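Alpha-acetolactate decarboxylase (Bacillus subtilis subsp. subtilis str. 168, PDB 5XNE) converts (2S)-2-acetolactate into (R)-acetoin with release of carbon dioxide, a step on the route from pyruvate to butane-2,3-diol. Local coordinates at residues 22-27 against 72-76; 81-85 against 98-104. All coordinates share one frame. Numbering follows the deposited sequence.

Contact 1: 22-27 against 72-76; sequences FELSEI and FCSFT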
ATOM      1  N   PHE B  22       9.261  13.611   7.867  1.00  9.31           N
ATOM      2  CA  PHE B  22       9.806  13.783   6.522  1.00  8.57           C
ATOM      3  C   PHE B  22      10.228  15.223   6.270  1.00  8.51           C
ATOM      4  O   PHE B  22       9.424  16.153   6.371  1.00  9.17           O
ATOM      5  CB  PHE B  22       8.810  13.356   5.448  1.00  9.54           C
ATOM      6  CG  PHE B  22       9.351  13.511   4.043  1.00  6.63           C
ATOM      7  CD1 PHE B  22      10.171  12.539   3.493  1.00  9.63           C
ATOM      8  CD2 PHE B  22       9.034  14.623   3.281  1.00  9.42           C
ATOM      9  CE1 PHE B  22      10.669  12.685   2.197  1.00 10.40           C
ATOM     10  CE2 PHE B  22       9.528  14.774   1.987  1.00  8.28           C
ATOM     11  CZ  PHE B  22      10.344  13.810   1.454  1.00  8.70           C
ATOM     12  N   GLU B  23      11.496  15.392   5.928  1.00  9.91           N
ATOM     13  CA  GLU B  23      12.065  16.716   5.710  1.00 11.33           C
ATOM     14  C   GLU B  23      12.094  17.053   4.232  1.00 10.38           C
ATOM     15  O   GLU B  23      12.661  16.289   3.436  1.00 10.46           O
ATOM     16  CB  GLU B  23      13.472  16.771   6.286  1.00 11.46           C
ATOM     17  CG  GLU B  23      14.074  18.156   6.308  1.00 20.06           C
ATOM     18  CD  GLU B  23      14.773  18.431   7.617  1.00 19.80           C
ATOM     19  OE1 GLU B  23      14.780  17.528   8.493  1.00 40.28           O
ATOM     20  OE2 GLU B  23      15.330  19.539   7.779  1.00 38.15           O
ATOM     21  N   LEU B  24      11.485  18.177   3.861  1.00 10.23           N
ATOM     22  CA  LEU B  24      11.324  18.514   2.445  1.00 11.06           C
ATOM     23  C   LEU B  24      12.674  18.810   1.773  1.00 12.19           C
ATOM     24  O   LEU B  24      12.760  18.876   0.547  1.00 11.64           O
ATOM     25  CB  LEU B  24      10.334  19.688   2.261  1.00 12.87           C
ATOM     26  CG  LEU B  24       8.866  19.364   2.650  1.00 15.41           C
ATOM     27  CD1 LEU B  24       7.755  20.267   2.061  1.00  1.61           C
ATOM     28  CD2 LEU B  24       8.530  17.961   2.297  1.00 18.88           C
ATOM     29  N   SER B  25      13.741  18.933   2.556  1.00 11.61           N
ATOM     30  CA  SER B  25      15.064  18.994   1.947  1.00 14.05           C
ATOM     31  C   SER B  25      15.344  17.733   1.123  1.00 14.54           C
ATOM     32  O   SER B  25      16.188  17.740   0.230  1.00 15.51           O
ATOM     33  CB  SER B  25      16.143  19.167   3.015  1.00 18.71           C
ATOM     34  OG  SER B  25      16.298  17.965   3.745  1.00 30.08           O
ATOM     35  N   GLU B  26      14.641  16.646   1.414  1.00 11.61           N
ATOM     36  CA  GLU B  26      14.923  15.410   0.716  1.00 13.73           C
ATOM     37  C   GLU B  26      13.989  15.144  -0.455  1.00 10.71           C
ATOM     38  O   GLU B  26      14.117  14.117  -1.119  1.00 11.61           O
ATOM     39  CB  GLU B  26      14.903  14.260   1.703  1.00 14.62           C
ATOM     40  CG  GLU B  26      16.175  14.302   2.560  1.00 17.15           C
ATOM     41  CD  GLU B  26      15.925  13.776   3.918  1.00 27.07           C
ATOM     42  OE1 GLU B  26      15.081  12.872   4.019  1.00 24.42           O
ATOM     43  OE2 GLU B  26      16.568  14.256   4.881  1.00 38.93           O
ATOM     44  N   ILE B  27      13.083  16.076  -0.736  1.00 10.20           N
ATOM     45  CA  ILE B  27      12.238  15.949  -1.930  1.00 10.07           C
ATOM     46  C   ILE B  27      13.026  15.597  -3.210  1.00  9.28           C
ATOM     47  O   ILE B  27      12.639  14.672  -3.910  1.00 10.72           O
ATOM     48  CB  ILE B  27      11.406  17.233  -2.164  1.00  7.72           C
ATOM     49  CG1 ILE B  27      10.279  17.324  -1.125  1.00  9.87           C
ATOM     50  CG2 ILE B  27      10.838  17.264  -3.596  1.00 11.62           C
ATOM     51  CD1 ILE B  27       9.436  18.571  -1.236  1.00 14.11           C
ATOM     52  N   PHE B  72       2.413  13.817   5.613  1.00  5.71           N
ATOM     53  CA  PHE B  72       1.706  13.154   4.517  1.00  5.48           C
ATOM     54  C   PHE B  72       1.961  13.878   3.208  1.00  6.02           C
ATOM     55  O   PHE B  72       1.662  15.061   3.081  1.00  6.57           O
ATOM     56  CB  PHE B  72       0.195  13.116   4.787  1.00  7.25           C
ATOM     57  CG  PHE B  72      -0.593  12.458   3.694  1.00  7.02           C
ATOM     58  CD1 PHE B  72      -0.660  11.075   3.619  1.00  7.65           C
ATOM     59  CD2 PHE B  72      -1.248  13.207   2.736  1.00 11.60           C
ATOM     60  CE1 PHE B  72      -1.376  10.447   2.601  1.00  9.84           C
ATOM     61  CE2 PHE B  72      -1.969  12.583   1.713  1.00 15.17           C
ATOM     62  CZ  PHE B  72      -2.030  11.196   1.652  1.00 12.99           C
ATOM     63  N   CYS B  73       2.504  13.150   2.237  1.00  5.69           N
ATOM     64  CA  CYS B  73       2.732  13.707   0.910  1.00  5.95           C
ATOM     65  C   CYS B  73       3.087  12.562  -0.038  1.00  6.60           C
ATOM     66  O   CYS B  73       3.336  11.424   0.402  1.00  5.39           O
ATOM     67  CB  CYS B  73       3.833  14.795   0.939  1.00  7.34           C
ATOM     68  SG  CYS B  73       5.323  14.425   1.899  1.00  8.34           S
ATOM     69  N   SER B  74       3.076  12.865  -1.340  1.00  5.86           N
ATOM     70  CA  SER B  74       3.297  11.869  -2.384  1.00  6.57           C
ATOM     71  C   SER B  74       4.185  12.507  -3.457  1.00  6.55           C
ATOM     72  O   SER B  74       3.908  13.636  -3.865  1.00  6.17           O
ATOM     73  CB  SER B  74       1.968  11.414  -3.015  1.00  6.62           C
ATOM     74  OG  SER B  74       0.986  11.049  -2.054  1.00 12.24           O
ATOM     75  N   PHE B  75       5.200  11.782  -3.923  1.00  4.89           N
ATOM     76  CA  PHE B  75       6.144  12.312  -4.926  1.00  5.74           C
ATOM     77  C   PHE B  75       6.406  11.332  -6.044  1.00  6.54           C
ATOM     78  O   PHE B  75       6.280  10.121  -5.866  1.00  6.77           O
ATOM     79  CB  PHE B  75       7.484  12.661  -4.283  1.00  6.42           C
ATOM     80  CG  PHE B  75       7.368  13.618  -3.156  1.00  6.35           C
ATOM     81  CD1 PHE B  75       7.197  14.974  -3.395  1.00  6.91           C
ATOM     82  CD2 PHE B  75       7.429  13.163  -1.847  1.00  6.53           C
ATOM     83  CE1 PHE B  75       7.070  15.870  -2.343  1.00  7.08           C
ATOM     84  CE2 PHE B  75       7.302  14.054  -0.789  1.00  6.63           C
ATOM     85  CZ  PHE B  75       7.133  15.405  -1.037  1.00  6.94           C
ATOM     86  N   THR B  76       6.809  11.858  -7.198  1.00  5.52           N
ATOM     87  CA  THR B  76       7.328  10.995  -8.243  1.00  6.26           C
ATOM     88  C   THR B  76       8.234  11.805  -9.138  1.00  7.81           C
ATOM     89  O   THR B  76       8.217  13.045  -9.093  1.00  7.04           O
ATOM     90  CB  THR B  76       6.202  10.357  -9.070  1.00  8.30           C
ATOM     91  OG1 THR B  76       6.716   9.226  -9.780  1.00  9.80           O
ATOM     92  CG2 THR B  76       5.626  11.355 -10.059  1.00  9.14           C
TER

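Contact 2: 81-85 against 98-104; sequences DMTHK and EINSMLP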
ATOM      1  N   ASP B  81       4.373  10.368 -20.245  1.00 13.77           N
ATOM      2  CA  ASP B  81       4.038   9.134 -20.964  1.00 15.12           C
ATOM      3  C   ASP B  81       2.876   9.298 -21.932  1.00 18.78           C
ATOM      4  O   ASP B  81       2.843   8.662 -22.992  1.00 19.63           O
ATOM      5  CB  ASP B  81       3.709   8.018 -19.973  1.00 15.49           C
ATOM      6  CG  ASP B  81       4.844   7.749 -19.009  1.00 17.35           C
ATOM      7  OD1 ASP B  81       6.001   8.075 -19.337  1.00 16.56           O
ATOM      8  OD2 ASP B  81       4.585   7.199 -17.920  1.00 14.80           O
ATOM      9  N   MET B  82       1.903  10.116 -21.549  1.00 16.86           N
ATOM     10  CA  MET B  82       0.709  10.342 -22.362  1.00 19.07           C
ATOM     11  C   MET B  82       0.337  11.815 -22.352  1.00 22.15           C
ATOM     12  O   MET B  82       0.458  12.498 -21.329  1.00 19.16           O
ATOM     13  CB  MET B  82      -0.472   9.506 -21.854  1.00 21.16           C
ATOM     14  CG  MET B  82      -0.260   7.998 -21.905  1.00 28.05           C
ATOM     15  SD  MET B  82      -1.476   7.058 -20.944  1.00 42.50           S
ATOM     16  CE  MET B  82      -0.667   7.005 -19.345  1.00 25.85           C
ATOM     17  N   THR B  83      -0.111  12.316 -23.496  1.00 24.80           N
ATOM     18  CA  THR B  83      -0.629  13.675 -23.552  1.00 25.38           C
ATOM     19  C   THR B  83      -2.017  13.699 -24.169  1.00 25.50           C
ATOM     20  O   THR B  83      -2.381  12.829 -24.958  1.00 28.92           O
ATOM     21  CB  THR B  83       0.290  14.607 -24.344  1.00 29.02           C
ATOM     22  OG1 THR B  83       0.288  14.215 -25.721  1.00 35.42           O
ATOM     23  CG2 THR B  83       1.707  14.556 -23.794  1.00 23.51           C
ATOM     24  N   HIS B  84      -2.792  14.703 -23.795  1.00 26.00           N
ATOM     25  CA  HIS B  84      -4.166  14.823 -24.244  1.00 25.38           C
ATOM     26  C   HIS B  84      -4.522  16.299 -24.216  1.00 31.16           C
ATOM     27  O   HIS B  84      -4.028  17.046 -23.366  1.00 25.03           O
ATOM     28  CB  HIS B  84      -5.099  14.008 -23.350  1.00 30.60           C
ATOM     29  CG  HIS B  84      -6.445  13.742 -23.949  1.00 34.09           C
ATOM     30  ND1 HIS B  84      -6.606  13.157 -25.190  1.00 38.26           N
ATOM     31  CD2 HIS B  84      -7.691  13.973 -23.478  1.00 33.12           C
ATOM     32  CE1 HIS B  84      -7.894  13.041 -25.453  1.00 36.53           C
ATOM     33  NE2 HIS B  84      -8.576  13.531 -24.433  1.00 37.15           N
ATOM     34  N   LYS B  85      -5.353  16.732 -25.156  1.00 28.95           N
ATOM     35  CA  LYS B  85      -5.755  18.129 -25.198  1.00 26.94           C
ATOM     36  C   LYS B  85      -7.237  18.256 -24.882  1.00 29.89           C
ATOM     37  O   LYS B  85      -8.055  17.480 -25.379  1.00 29.45           O
ATOM     38  CB  LYS B  85      -5.438  18.741 -26.565  1.00 29.13           C
ATOM     39  CG  LYS B  85      -3.949  18.833 -26.872  1.00 30.46           C
ATOM     40  CD  LYS B  85      -3.246  19.823 -25.950  1.00 32.83           C
ATOM     41  CE  LYS B  85      -2.518  20.905 -26.744  1.00 35.35           C
ATOM     42  NZ  LYS B  85      -1.433  21.572 -25.959  1.00 37.49           N
ATOM     43  N   GLU B  98     -13.549  11.079 -18.752  1.00 26.84           N
ATOM     44  CA  GLU B  98     -12.881  10.967 -20.049  1.00 24.25           C
ATOM     45  C   GLU B  98     -11.468  10.392 -19.885  1.00 27.52           C
ATOM     46  O   GLU B  98     -11.071   9.467 -20.602  1.00 28.04           O
ATOM     47  CB  GLU B  98     -12.834  12.321 -20.760  1.00 26.94           C
ATOM     48  CG  GLU B  98     -11.874  12.363 -21.942  1.00 28.62           C
ATOM     49  CD  GLU B  98     -12.346  13.293 -23.053  1.00 38.69           C
ATOM     50  OE1 GLU B  98     -13.572  13.526 -23.158  1.00 35.51           O
ATOM     51  OE2 GLU B  98     -11.488  13.790 -23.821  1.00 39.91           O
ATOM     52  N   ILE B  99     -10.715  10.939 -18.932  1.00 23.45           N
ATOM     53  CA  ILE B  99      -9.368  10.459 -18.660  1.00 22.35           C
ATOM     54  C   ILE B  99      -9.401   9.017 -18.170  1.00 25.66           C
ATOM     55  O   ILE B  99      -8.631   8.182 -18.632  1.00 24.71           O
ATOM     56  CB  ILE B  99      -8.653  11.339 -17.615  1.00 18.43           C
ATOM     57  CG1 ILE B  99      -8.441  12.746 -18.172  1.00 18.68           C
ATOM     58  CG2 ILE B  99      -7.326  10.711 -17.184  1.00 19.70           C
ATOM     59  CD1 ILE B  99      -7.656  12.787 -19.460  1.00 22.89           C
ATOM     60  N   ASN B 100     -10.310   8.723 -17.244  1.00 24.54           N
ATOM     61  CA  ASN B 100     -10.327   7.406 -16.617  1.00 29.08           C
ATOM     62  C   ASN B 100     -10.536   6.296 -17.646  1.00 28.96           C
ATOM     63  O   ASN B 100      -9.988   5.196 -17.515  1.00 29.03           O
ATOM     64  CB  ASN B 100     -11.378   7.354 -15.483  1.00 28.92           C
ATOM     65  CG  ASN B 100     -12.833   7.249 -15.976  1.00 38.50           C
ATOM     66  OD1 ASN B 100     -13.124   6.809 -17.092  1.00 43.76           O
ATOM     67  ND2 ASN B 100     -13.758   7.684 -15.123  1.00 38.51           N
ATOM     68  N   SER B 101     -11.297   6.603 -18.692  1.00 30.17           N
ATOM     69  CA  SER B 101     -11.572   5.624 -19.739  1.00 34.28           C
ATOM     70  C   SER B 101     -10.359   5.398 -20.639  1.00 32.39           C
ATOM     71  O   SER B 101     -10.304   4.414 -21.378  1.00 40.59           O
ATOM     72  CB  SER B 101     -12.771   6.068 -20.581  1.00 36.74           C
ATOM     73  OG  SER B 101     -13.970   6.042 -19.820  1.00 35.89           O
ATOM     74  N   MET B 102      -9.392   6.308 -20.567  1.00 29.32           N
ATOM     75  CA  MET B 102      -8.223   6.293 -21.452  1.00 29.30           C
ATOM     76  C   MET B 102      -6.980   5.680 -20.783  1.00 25.85           C
ATOM     77  O   MET B 102      -6.001   5.334 -21.450  1.00 24.06           O
ATOM     78  CB  MET B 102      -7.945   7.721 -21.940  1.00 31.40           C
ATOM     79  CG  MET B 102      -6.495   8.180 -21.922  1.00 33.74           C
ATOM     80  SD  MET B 102      -6.252   9.698 -22.865  1.00 61.23           S
ATOM     81  CE  MET B 102      -4.488   9.957 -22.648  1.00 41.93           C
ATOM     82  N   LEU B 103      -7.029   5.532 -19.464  1.00 24.67           N
ATOM     83  CA  LEU B 103      -5.941   4.881 -18.739  1.00 23.65           C
ATOM     84  C   LEU B 103      -5.791   3.436 -19.194  1.00 22.47           C
ATOM     85  O   LEU B 103      -6.795   2.758 -19.420  1.00 25.23           O
ATOM     86  CB  LEU B 103      -6.202   4.921 -17.240  1.00 22.22           C
ATOM     87  CG  LEU B 103      -6.464   6.314 -16.674  1.00 21.46           C
ATOM     88  CD1 LEU B 103      -7.134   6.177 -15.345  1.00 23.79           C
ATOM     89  CD2 LEU B 103      -5.169   7.080 -16.554  1.00 18.76           C
ATOM     90  N   PRO B 104      -4.540   2.963 -19.329  1.00 17.75           N
ATOM     91  CA  PRO B 104      -4.263   1.560 -19.656  1.00 19.49           C
ATOM     92  C   PRO B 104      -4.905   0.619 -18.638  1.00 18.06           C
ATOM     93  O   PRO B 104      -5.314  -0.493 -18.975  1.00 15.86           O
ATOM     94  CB  PRO B 104      -2.732   1.479 -19.595  1.00 18.92           C
ATOM     95  CG  PRO B 104      -2.271   2.870 -19.846  1.00 21.29           C
ATOM     96  CD  PRO B 104      -3.308   3.764 -19.240  1.00 19.78           C
TER

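Contact 1: 22-27 against 72-76
This is a buried, wholly apolar packing contact between a short strand with its following 3-10 turn, 22-27, and strand 73-76 of the large mixed sheet. Phe22 and Leu24 pair through their backbones with Ser70 and Asp68, so strand 22-23 belongs to a small two-stranded antiparallel sheet with 69-70. After it the chain turns: Glu26 N donates to Glu23 O at 2.9 Å and Ile27 N to Leu24 O at 3.1 Å. Phe22 of the strand, with Leu24 and Ile27 of the turn that follows, gathers round the Phe75 ring. Phe22 CE2 lies 3.6 Å from Phe75 CE2. The two rings meet obliquely, with centroids 5.6 Å apart and planes at 31°. Ile27 CG1 approaches Phe75 CZ to 3.7 Å, and Leu24 CD2 reaches Phe75 CZ at 4.4 Å. Cys73 also points toward 22-27, two residues along the strand from Phe75. Its SG is 4.0 Å from Phe22 CD2 and 4.7 Å from the Phe22 ring centroid, an oblique sulfur-aromatic contact. Between Cys73 and Phe75, Ser74 faces the opposite side and its OG hydrogen-bonds Gln6 OE1. Leu45 of strand 44-48 adds to the apolar cluster. The Cys73 side chain is about 9 Å from the zinc ion. The arrangement is core packing on one face of a beta-sheet: Cys73 and Phe75 turn to this layer, Ser74 and Thr76, also buried, to strand 151-160 on the other.

Contact 2: 81-85 against 98-104
Strand segment 81-85 runs beside the end of helix 92-100 and the chain that leaves it, with the two backbones well separated. The nearest CA pairs are His84 with Ile99 at 8.8 Å and Met82 with Leu103 at 9.3 Å. Side chains therefore bridge the gap. The strand pairs antiparallel with 195-208, through backbone hydrogen bonds of Met82 with Ile199 and His84 with Val197. Asp81 and Met82 both face Ile199, which makes a classic beta bulge at the start of the strand. Past Ile99 the chain turns, with Met102 N hydrogen-bonded to Ile99 O at 2.8 Å. Met82 and His84 point toward segment 98-104, while Thr83 between them points away. His84 NE2 donates a nearly straight hydrogen bond to Glu98 OE2, at 3.0 Å and 167°. The carboxylate oxygen lies at the ring edge, near its plane. Met102 SD sits over one face of the same ring, 4.3 Å from its centroid and 17° off the normal. Met102 CE then packs 4.1 Å from Met82 CB and 4.2 Å from His84 CB. Ile99 CD1 is 4.2 Å from His84 CD2. Further along, Met82 SD meets Pro104 CD at 4.1 Å, and Pro104 also packs on Phe216 of the second subunit. The hydrogen bond places a hydrogen on His84 NE2 and holds the plane of the imidazole, while Met102 SD covers one face. This surface link is thus directed at His84 and apolar at Met82, which packs on Met102 and Pro104 in the chain that leaves the helix.

How the contacts relate
Contact 1 is core and contact 2 is surface; their centres lie 26 Å apart and their nearest atoms about 9 Å. They come in series along the chain, and the first closes before the second opens. Both reach the same large mixed sheet, through the consecutive strands 73-76 and 82-86. Contact 1 packs strand 22-23 and the 3-10 turn after it on its strand by apolar side chains. Contact 2 sets a helix end against its strand and adds a hydrogen bond at the protein surface, with Pro104 also reaching the second subunit. Sulfur meets an aromatic ring in both, obliquely from cysteine in contact 1 and over the face from methionine in contact 2.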